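Side-chain contacts in cytochrome b5-domain protein (PDB 6VZ6), which binds heme b and probably carries electrons, as cytochrome b5 domains commonly do: residues E4-T7 with E8-A11; M36-D40 with G41-G45. All coordinates share one frame; numbering follows the deposited sequence.

Interaction 1 (E4-T7 with E8-A11)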
loop_
_atom_site.group_PDB
_atom_site.type_symbol
_atom_site.label_atom_id
_atom_site.label_comp_id
_atom_site.label_asym_id
_atom_site.label_seq_id
_atom_site.Cartn_x
_atom_site.Cartn_y
_atom_site.Cartn_z
ATOM N N GLU A 4 -9.024 -10.125 -4.772
ATOM C CA GLU A 4 -8.053 -10.865 -3.974
ATOM C C GLU A 4 -6.702 -10.948 -4.677
ATOM O O GLU A 4 -6.635 -11.244 -5.865
ATOM C CB GLU A 4 -8.597 -12.260 -3.707
ATOM C CG GLU A 4 -7.857 -13.028 -2.659
ATOM C CD GLU A 4 -8.370 -14.458 -2.554
ATOM O OE1 GLU A 4 -9.513 -14.624 -2.079
ATOM O OE2 GLU A 4 -7.648 -15.402 -2.970
ATOM N N PHE A 5 -5.632 -10.654 -3.933
ATOM C CA PHE A 5 -4.278 -10.526 -4.457
ATOM C C PHE A 5 -3.399 -11.548 -3.749
ATOM O O PHE A 5 -3.470 -11.672 -2.519
ATOM C CB PHE A 5 -3.672 -9.137 -4.207
ATOM C CG PHE A 5 -4.397 -7.989 -4.857
ATOM C CD1 PHE A 5 -3.902 -7.397 -5.990
ATOM C CD2 PHE A 5 -5.551 -7.481 -4.312
ATOM C CE1 PHE A 5 -4.559 -6.309 -6.567
ATOM C CE2 PHE A 5 -6.203 -6.417 -4.876
ATOM C CZ PHE A 5 -5.715 -5.838 -6.017
ATOM N N THR A 6 -2.568 -12.264 -4.503
ATOM C CA THR A 6 -1.455 -12.955 -3.873
ATOM C C THR A 6 -0.296 -11.978 -3.665
ATOM O O THR A 6 -0.306 -10.842 -4.170
ATOM C CB THR A 6 -0.985 -14.111 -4.730
ATOM O OG1 THR A 6 -0.417 -13.563 -5.906
ATOM C CG2 THR A 6 -2.149 -15.052 -5.072
ATOM N N THR A 7 0.729 -12.439 -2.935
ATOM C CA THR A 7 1.951 -11.656 -2.737
ATOM C C THR A 7 2.573 -11.245 -4.071
ATOM O O THR A 7 2.888 -10.061 -4.292
ATOM C CB THR A 7 2.943 -12.479 -1.897
ATOM O OG1 THR A 7 2.421 -12.663 -0.570
ATOM C CG2 THR A 7 4.292 -11.764 -1.797
ATOM N N GLU A 8 2.720 -12.209 -4.985
ATOM C CA GLU A 8 3.306 -11.935 -6.294
ATOM C C GLU A 8 2.473 -10.929 -7.081
ATOM O O GLU A 8 3.025 -10.017 -7.700
ATOM C CB GLU A 8 3.439 -13.236 -7.100
ATOM C CG GLU A 8 4.239 -13.087 -8.400
ATOM C CD GLU A 8 4.689 -14.432 -8.993
ATOM O OE1 GLU A 8 5.810 -14.499 -9.549
ATOM O OE2 GLU A 8 3.921 -15.419 -8.908
ATOM N N GLU A 9 1.145 -11.067 -7.052
ATOM C CA GLU A 9 0.292 -10.118 -7.756
ATOM C C GLU A 9 0.427 -8.723 -7.172
ATOM O O GLU A 9 0.534 -7.720 -7.901
ATOM C CB GLU A 9 -1.157 -10.597 -7.675
ATOM C CG GLU A 9 -1.467 -11.752 -8.647
ATOM C CD GLU A 9 -2.775 -12.500 -8.331
ATOM O OE1 GLU A 9 -3.419 -12.257 -7.272
ATOM O OE2 GLU A 9 -3.170 -13.356 -9.142
ATOM N N LEU A 10 0.371 -8.626 -5.847
ATOM C CA LEU A 10 0.438 -7.318 -5.201
ATOM C C LEU A 10 1.722 -6.593 -5.582
ATOM O O LEU A 10 1.732 -5.360 -5.725
ATOM C CB LEU A 10 0.350 -7.484 -3.686
ATOM C CG LEU A 10 0.460 -6.189 -2.900
ATOM C CD1 LEU A 10 -0.702 -5.262 -3.246
ATOM C CD2 LEU A 10 0.486 -6.502 -1.414
ATOM N N ALA A 11 2.816 -7.351 -5.741
ATOM C CA ALA A 11 4.103 -6.748 -6.016
ATOM C C ALA A 11 4.108 -5.946 -7.309
ATOM O O ALA A 11 4.940 -5.048 -7.459
ATOM C CB ALA A 11 5.175 -7.832 -6.076
HETATM O O HOH W 1 -5.561 -13.554 -6.615
#

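Interaction 2 (M36-D40 with G41-G45). With HEM (protoporphyrin IX containing Fe), chain B.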
loop_
_atom_site.group_PDB
_atom_site.type_symbol
_atom_site.label_atom_id
_atom_site.label_comp_id
_atom_site.label_asym_id
_atom_site.label_seq_id
_atom_site.Cartn_x
_atom_site.Cartn_y
_atom_site.Cartn_z
ATOM N N MET A 36 -0.011 12.468 -1.926
ATOM C CA MET A 36 1.195 13.236 -2.191
ATOM C C MET A 36 2.409 12.676 -1.471
ATOM O O MET A 36 3.528 13.040 -1.827
ATOM C CB MET A 36 0.993 14.700 -1.771
ATOM C CG MET A 36 0.002 15.501 -2.632
ATOM S SD MET A 36 -0.063 17.270 -2.215
ATOM C CE MET A 36 0.840 17.341 -0.662
ATOM N N LEU A 37 2.228 11.818 -0.459
ATOM C CA LEU A 37 3.354 11.189 0.225
ATOM C C LEU A 37 3.715 9.820 -0.321
ATOM O O LEU A 37 4.640 9.176 0.208
ATOM C CB LEU A 37 3.075 11.078 1.717
ATOM C CG LEU A 37 2.667 12.385 2.386
ATOM C CD1 LEU A 37 2.512 12.298 3.872
ATOM C CD2 LEU A 37 3.709 13.464 2.060
ATOM N N TRP A 38 3.046 9.363 -1.370
ATOM C CA TRP A 38 3.365 8.098 -2.015
ATOM C C TRP A 38 3.695 8.305 -3.487
ATOM O O TRP A 38 3.480 7.413 -4.306
ATOM C CB TRP A 38 2.222 7.093 -1.849
ATOM C CG TRP A 38 2.209 6.525 -0.465
ATOM C CD1 TRP A 38 1.570 7.046 0.608
ATOM C CD2 TRP A 38 2.886 5.346 -0.003
ATOM N NE1 TRP A 38 1.790 6.264 1.721
ATOM C CE2 TRP A 38 2.604 5.220 1.373
ATOM C CE3 TRP A 38 3.679 4.367 -0.628
ATOM C CZ2 TRP A 38 3.122 4.183 2.157
ATOM C CZ3 TRP A 38 4.194 3.326 0.160
ATOM C CH2 TRP A 38 3.900 3.234 1.527
ATOM N N GLU A 39 4.280 9.449 -3.823
ATOM C CA GLU A 39 4.575 9.756 -5.211
ATOM C C GLU A 39 5.590 8.765 -5.748
ATOM O O GLU A 39 6.585 8.439 -5.084
ATOM C CB GLU A 39 5.112 11.188 -5.353
ATOM C CG GLU A 39 4.035 12.267 -5.183
ATOM C CD GLU A 39 4.475 13.659 -5.646
ATOM O OE1 GLU A 39 5.668 14.016 -5.495
ATOM O OE2 GLU A 39 3.614 14.399 -6.160
ATOM N N ASP A 40 5.324 8.275 -6.952
ATOM C CA ASP A 40 6.157 7.277 -7.607
ATOM C C ASP A 40 6.320 6.028 -6.756
ATOM O O ASP A 40 7.264 5.252 -6.958
ATOM C CB ASP A 40 7.528 7.869 -7.974
ATOM C CG ASP A 40 8.229 7.092 -9.085
ATOM O OD1 ASP A 40 7.564 6.713 -10.088
ATOM O OD2 ASP A 40 9.451 6.853 -8.942
ATOM N N GLY A 41 5.397 5.805 -5.817
ATOM C CA GLY A 41 5.418 4.596 -5.015
ATOM C C GLY A 41 6.504 4.579 -3.958
ATOM O O GLY A 41 6.871 3.503 -3.478
ATOM N N ASP A 42 7.032 5.742 -3.587
ATOM C CA ASP A 42 8.117 5.854 -2.616
ATOM C C ASP A 42 7.613 6.718 -1.465
ATOM O O ASP A 42 7.209 7.862 -1.680
ATOM C CB ASP A 42 9.365 6.464 -3.256
ATOM C CG ASP A 42 10.001 5.564 -4.336
ATOM O OD1 ASP A 42 10.152 4.337 -4.104
ATOM O OD2 ASP A 42 10.370 6.099 -5.416
ATOM N N HIS A 43 7.642 6.175 -0.246
ATOM C CA HIS A 43 7.132 6.852 0.938
ATOM C C HIS A 43 8.306 7.228 1.837
ATOM O O HIS A 43 8.907 6.357 2.480
ATOM C CB HIS A 43 6.151 5.939 1.654
ATOM C CG HIS A 43 5.427 6.576 2.797
ATOM N ND1 HIS A 43 4.708 7.744 2.676
ATOM C CD2 HIS A 43 5.234 6.151 4.070
ATOM C CE1 HIS A 43 4.131 8.032 3.832
ATOM N NE2 HIS A 43 4.456 7.091 4.704
ATOM N N GLN A 44 8.629 8.518 1.867
ATOM C CA GLN A 44 9.620 9.068 2.791
ATOM C C GLN A 44 10.992 8.414 2.657
ATOM O O GLN A 44 11.737 8.331 3.638
ATOM C CB GLN A 44 9.144 8.921 4.245
ATOM C CG GLN A 44 7.826 9.623 4.539
ATOM C CD GLN A 44 7.954 11.136 4.494
ATOM O OE1 GLN A 44 8.562 11.748 5.386
ATOM N NE2 GLN A 44 7.402 11.746 3.451
ATOM N N GLY A 45 11.324 7.916 1.475
ATOM C CA GLY A 45 12.623 7.320 1.233
ATOM C C GLY A 45 12.846 6.001 1.915
ATOM O O GLY A 45 13.958 5.475 1.864
HETATM C CHA HEM B . 1.605 9.605 6.396
HETATM C CHB HEM B . 6.198 8.922 7.509
HETATM C CHC HEM B . 5.664 4.167 7.159
HETATM C CHD HEM B . 1.230 4.921 5.385
HETATM C C1A HEM B . 2.871 9.830 6.836
HETATM C C2A HEM B . 3.377 11.082 7.340
HETATM C C3A HEM B . 4.676 10.884 7.631
HETATM C C4A HEM B . 4.990 9.506 7.321
HETATM C CMA HEM B . 5.718 11.863 8.206
HETATM C CAA HEM B . 2.507 12.362 7.460
HETATM C CBA HEM B . 2.715 13.120 8.760
HETATM C CGA HEM B . 1.899 12.436 9.796
HETATM O O1A HEM B . 0.857 11.889 9.386
HETATM O O2A HEM B . 2.293 12.439 10.999
HETATM C C1B HEM B . 6.427 7.585 7.503
HETATM C C2B HEM B . 7.697 7.044 7.761
HETATM C C3B HEM B . 7.613 5.725 7.695
HETATM C C4B HEM B . 6.246 5.390 7.339
HETATM C CMB HEM B . 8.940 7.867 8.125
HETATM C CAB HEM B . 8.845 4.880 8.078
HETATM C CBB HEM B . 8.667 3.761 8.793
HETATM C C1C HEM B . 4.402 3.951 6.668
HETATM C C2C HEM B . 3.783 2.651 6.451
HETATM C C3C HEM B . 2.553 2.863 5.943
HETATM C C4C HEM B . 2.360 4.300 5.844
HETATM C CMC HEM B . 4.498 1.318 6.738
HETATM C CAC HEM B . 1.424 1.881 5.493
HETATM C CBC HEM B . 1.221 0.698 6.040
HETATM C C1D HEM B . 0.964 6.265 5.432
HETATM C C2D HEM B . -0.194 6.944 4.871
HETATM C C3D HEM B . -0.107 8.235 5.174
HETATM C C4D HEM B . 1.128 8.408 5.895
HETATM C CMD HEM B . -1.348 6.245 4.109
HETATM C CAD HEM B . -1.080 9.390 4.812
HETATM C CBD HEM B . -0.745 9.866 3.400
HETATM C CGD HEM B . -1.571 11.060 2.971
HETATM O O1D HEM B . -1.494 11.466 1.793
HETATM O O2D HEM B . -2.373 11.561 3.787
HETATM N NA HEM B . 3.860 8.888 6.850
HETATM N NB HEM B . 5.558 6.558 7.215
HETATM N NC HEM B . 3.495 4.933 6.313
HETATM N ND HEM B . 1.762 7.194 6.039
HETATM FE FE HEM B . 3.657 6.932 6.629
HETATM O O HOH W 2 6.036 11.121 -1.943
HETATM O O HOH W 3 6.938 10.667 0.745
#

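Interaction 1 (E4-T7 with E8-A11)
T6 and E9 form a capping box at the start of helix 7-12, where the chain leaves edge strand 3-5. T6 is the N-cap residue. Its hydroxyl takes the backbone N-H of E9, with E9 N 3.2 Å from T6 OG1 and an N-H...O angle of 166°. E9 returns the bond with its side chain. T6 N donates to E9 OE1 at 2.9 Å and reaches it from above the carboxylate plane. The E9 chain leaves CB beside its own backbone N (chi1 -77°) and then runs extended, which carries the carboxylate back to the backbone N of T6. On the way E9 CG passes 3.4 Å from T6 OG1. Water 1 also donates to E9 OE1, at 2.6 Å, and to the carbonyl O of E4. OE1 therefore accepts two bonds, one from the N-cap N-H and one from this water. Behind the cap the first helical turn closes with L10 N to T6 O at 2.9 Å and A11 N to T7 O at 3.1 Å. On the buried side F5 CB approaches L10 CB at 4.4 Å. F5 and L10 both pack on V29 of strand 28-31, and L10 also touches Y22 and A24 of strand 22-25. The backbone of F5 pairs with T75 of strand 72-76 and with K77, so the capped turn is joined directly to the four-stranded sheet.

Interaction 2 (M36-D40 with G41-G45)
H43 lies against W38 across a tight turn and reaches the heme iron with its far nitrogen. Its CB sits over the six-membered ring of W38, 3.3 Å from the centroid and almost on the ring normal, a CH-pi contact. CG is anti to the backbone N (chi1 -173°), which sends the imidazole along the indole face toward the heme. CG lies over W38 CZ2 and CE2. There the imidazole makes an offset stack with the five-membered ring of W38, the centroids 4.1 Å apart and the planes only 4° from parallel. ND1 donates to the carbonyl O of L37 at 2.9 Å. This bond is nearly straight at 173° and lies in the imidazole plane, though it meets the carbonyl from above its plane. At the tip NE2 binds the iron at 2.1 Å, with CD2 near heme NC and CE1 near heme NA. Q44 CG lies over the opposite face of the imidazole and packs on heme CHB at 3.5 Å. The ring is thus held between two side chains, and the ND1 bond is likely to fix its rotation and make NE2 a stronger electron donor. An alanine in place of W38 removes the indole face behind H43, and the imidazole would probably be freer to tilt on the iron. L37 CD1 touches heme CAA at 3.6 Å. Water 3 donates to L37 O and accepts from Q44 N and NE2. The turn itself is closed by G41 N to W38 O and D42 N to E39 O. At least one of two D42 conformers forms a salt bridge with K16. H62 supplies the second axial ligand, completing the bis-histidine heme site characteristic of cytochrome b5 domains.

Overall arrangement
The two contacts lie on opposite sides of the chain's centre, about 20 Å apart between centres, and they do not touch. Both are local and partly buried, but they hold different elements. Interaction 1 joins an edge strand to a short helix, away from the heme site. Interaction 2 shapes the loop and short strand that present an axial ligand to the heme. Interaction 1 is mostly polar and exposed, with only F5 and L10 turned into the interior. In interaction 2 the buried W38 and H43 carry the contact, with aromatic stacking and metal binding, while acidic side chains mark its outer end. Water bridges polar groups in each.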